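Local coordinates for protein putative mandelate racemase (Salmonella typhimurium, PDB 2O56) that is a magnesium-binding member of the enolase superfamily whose reaction is not established, though it may be a hydro-lyase (dehydratase), at residues V30-D35 against S100-A105. Residues are numbered along the deposited sequence; the frame is centred on the assembly and turned at random.
Sequences VKINTD and SGIDIA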
ATOM      1  N   VAL A  30     -44.432   4.032   9.176  1.00 29.85           N
ATOM      2  CA  VAL A  30     -44.349   3.853  10.626  1.00 29.18           C
ATOM      3  C   VAL A  30     -44.919   5.130  11.216  1.00 33.72           C
ATOM      4  O   VAL A  30     -44.498   6.218  10.837  1.00 32.76           O
ATOM      5  CB  VAL A  30     -42.892   3.713  11.091  1.00 32.98           C
ATOM      6  CG1 VAL A  30     -42.825   3.571  12.593  1.00 24.99           C
ATOM      7  CG2 VAL A  30     -42.228   2.518  10.431  1.00 34.12           C
ATOM      8  N   LYS A  31     -45.906   4.986  12.097  1.00 33.32           N
ATOM      9  CA  LYS A  31     -46.547   6.106  12.761  1.00 32.44           C
ATOM     10  C   LYS A  31     -46.334   5.908  14.250  1.00 27.77           C
ATOM     11  O   LYS A  31     -46.799   4.932  14.824  1.00 30.75           O
ATOM     12  CB  LYS A  31     -48.049   6.112  12.463  1.00 31.26           C
ATOM     13  CG  LYS A  31     -48.795   7.317  13.041  1.00 29.16           C
ATOM     14  CD  LYS A  31     -50.262   7.282  12.607  1.00 40.01           C
ATOM     15  CE  LYS A  31     -51.126   8.189  13.465  1.00 45.43           C
ATOM     16  NZ  LYS A  31     -51.503   7.518  14.710  1.00 50.72           N
ATOM     17  N   ILE A  32     -45.612   6.832  14.862  1.00 24.29           N
ATOM     18  CA  ILE A  32     -45.162   6.658  16.214  1.00 22.85           C
ATOM     19  C   ILE A  32     -46.027   7.590  17.061  1.00 32.84           C
ATOM     20  O   ILE A  32     -46.195   8.779  16.721  1.00 30.11           O
ATOM     21  CB  ILE A  32     -43.685   7.038  16.350  1.00 28.62           C
ATOM     22  CG1 ILE A  32     -42.817   6.061  15.553  1.00 30.31           C
ATOM     23  CG2 ILE A  32     -43.256   7.008  17.808  1.00 29.89           C
ATOM     24  CD1 ILE A  32     -41.340   6.167  15.863  1.00 29.15           C
ATOM     25  N   ASN A  33     -46.593   7.057  18.142  1.00 31.44           N
ATOM     26  CA  ASN A  33     -47.602   7.803  18.905  1.00 27.49           C
ATOM     27  C   ASN A  33     -47.110   8.084  20.300  1.00 29.56           C
ATOM     28  O   ASN A  33     -46.472   7.233  20.916  1.00 26.20           O
ATOM     29  CB  ASN A  33     -48.937   7.031  18.942  1.00 26.19           C
ATOM     30  CG  ASN A  33     -49.452   6.705  17.557  1.00 33.42           C
ATOM     31  OD1 ASN A  33     -49.660   7.600  16.746  1.00 34.43           O
ATOM     32  ND2 ASN A  33     -49.636   5.420  17.271  1.00 35.57           N
ATOM     33  N   THR A  34     -47.387   9.282  20.804  1.00 30.66           N
ATOM     34  CA  THR A  34     -46.838   9.693  22.089  1.00 32.56           C
ATOM     35  C   THR A  34     -47.927   9.969  23.115  1.00 36.66           C
ATOM     36  O   THR A  34     -49.083  10.178  22.760  1.00 32.00           O
ATOM     37  CB  THR A  34     -45.929  10.936  21.972  1.00 38.82           C
ATOM     38  OG1 THR A  34     -46.687  12.039  21.482  1.00 33.48           O
ATOM     39  CG2 THR A  34     -44.744  10.680  21.029  1.00 32.10           C
ATOM     40  N   ASP A  35     -47.549   9.997  24.386  1.00 35.15           N
ATOM     41  CA  ASP A  35     -48.491  10.355  25.446  1.00 39.15           C
ATOM     42  C   ASP A  35     -49.033  11.792  25.355  1.00 45.73           C
ATOM     43  O   ASP A  35     -50.016  12.131  26.004  1.00 44.10           O
ATOM     44  CB  ASP A  35     -47.899  10.072  26.826  1.00 39.58           C
ATOM     45  CG  ASP A  35     -46.598  10.816  27.089  1.00 48.63           C
ATOM     46  OD1 ASP A  35     -46.124  11.574  26.219  1.00 43.15           O
ATOM     47  OD2 ASP A  35     -46.045  10.633  28.194  1.00 50.78           O
ATOM     48  N   SER A 100     -34.914   3.160   9.542  1.00 22.61           N
ATOM     49  CA  SER A 100     -35.078   4.439   8.872  1.00 21.19           C
ATOM     50  C   SER A 100     -36.495   4.970   9.041  1.00 26.59           C
ATOM     51  O   SER A 100     -36.674   6.141   9.361  1.00 29.82           O
ATOM     52  CB  SER A 100     -34.773   4.291   7.372  1.00 20.86           C
ATOM     53  OG  SER A 100     -33.474   3.746   7.167  1.00 23.31           O
ATOM     54  N   GLY A 101     -37.489   4.103   8.832  1.00 25.86           N
ATOM     55  CA  GLY A 101     -38.882   4.463   9.019  1.00 23.96           C
ATOM     56  C   GLY A 101     -39.135   5.025  10.393  1.00 24.71           C
ATOM     57  O   GLY A 101     -39.754   6.074  10.534  1.00 27.37           O
ATOM     58  N   ILE A 102     -38.637   4.318  11.403  1.00 25.38           N
ATOM     59  CA  ILE A 102     -38.746   4.726  12.802  1.00 22.69           C
ATOM     60  C   ILE A 102     -38.053   6.048  13.056  1.00 30.69           C
ATOM     61  O   ILE A 102     -38.625   6.945  13.683  1.00 26.90           O
ATOM     62  CB  ILE A 102     -38.191   3.636  13.717  1.00 17.99           C
ATOM     63  CG1 ILE A 102     -39.184   2.462  13.744  1.00 23.21           C
ATOM     64  CG2 ILE A 102     -37.954   4.148  15.134  1.00 27.20           C
ATOM     65  CD1 ILE A 102     -38.673   1.250  14.428  1.00 23.22           C
ATOM     66  N   ASP A 103     -36.836   6.178  12.534  1.00 27.57           N
ATOM     67  CA  ASP A 103     -36.025   7.357  12.761  1.00 26.52           C
ATOM     68  C   ASP A 103     -36.674   8.608  12.207  1.00 25.17           C
ATOM     69  O   ASP A 103     -36.676   9.641  12.877  1.00 23.46           O
ATOM     70  CB  ASP A 103     -34.640   7.191  12.125  1.00 29.15           C
ATOM     71  CG  ASP A 103     -33.724   8.356  12.439  1.00 30.66           C
ATOM     72  OD1 ASP A 103     -33.207   8.428  13.577  1.00 21.47           O
ATOM     73  OD2 ASP A 103     -33.547   9.213  11.548  1.00 26.34           O
ATOM     74  N   ILE A 104     -37.190   8.518  10.975  1.00 23.41           N
ATOM     75  CA  ILE A 104     -37.868   9.637  10.332  1.00 23.89           C
ATOM     76  C   ILE A 104     -39.059  10.103  11.187  1.00 23.25           C
ATOM     77  O   ILE A 104     -39.243  11.300  11.412  1.00 25.15           O
ATOM     78  CB  ILE A 104     -38.368   9.276   8.895  1.00 26.41           C
ATOM     79  CG1 ILE A 104     -37.199   9.061   7.927  1.00 24.64           C
ATOM     80  CG2 ILE A 104     -39.291  10.385   8.353  1.00 26.59           C
ATOM     81  CD1 ILE A 104     -37.571   8.264   6.709  1.00 24.07           C
ATOM     82  N   ALA A 105     -39.828   9.150  11.699  1.00 29.21           N
ATOM     83  CA  ALA A 105     -41.001   9.453  12.529  1.00 29.68           C
ATOM     84  C   ALA A 105     -40.617  10.124  13.851  1.00 32.18           C
ATOM     85  O   ALA A 105     -41.362  10.942  14.384  1.00 26.79           O
ATOM     86  CB  ALA A 105     -41.820   8.187  12.754  1.00 23.71           C
TER
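Sheet-on-helix packing in the alpha+beta capping domain of the enolase superfamily, built mainly from the N-terminal part of the chain, brings Val-30 and Ile-32 of strand 28-34 onto helix 93-114. The axes of segments 30-34 and 100-105 come within 7.8 Å and cross at -46°, an approach consistent with two small residues, Gly-101 and Ala-105, lying at the interface alongside Ile-102. Val-30 sits over the glycine backbone, its CG2 4.0 Å from Gly-101 C, with no side chain intervening. With Val-30 CG1 anti to the backbone N (chi1 178°), that second methyl is placed to touch Ile-102 CG1 at 4.0 Å. One helical turn on from Gly-101, Ala-105 turns its CB to the strand and takes both Ile-32 CG1 and CD1, each at 3.7 Å. Ile-32 CD1 also meets Ile-102 CG2 at 4.0 Å and rests 3.6 Å from Ile-102 O, so the tip of Ile-32 bridges Ile-102 and Ala-105. Contact is purely van der Waals, and all five residues are buried. In the antiparallel sheet, strand 28-34 runs between strands 6-13 and 39-44, with Val-30 also packing on Val-9 and Val-44; Ile-102 continues onto Leu-62, Ser-63 and Ile-66 of helix 52-66.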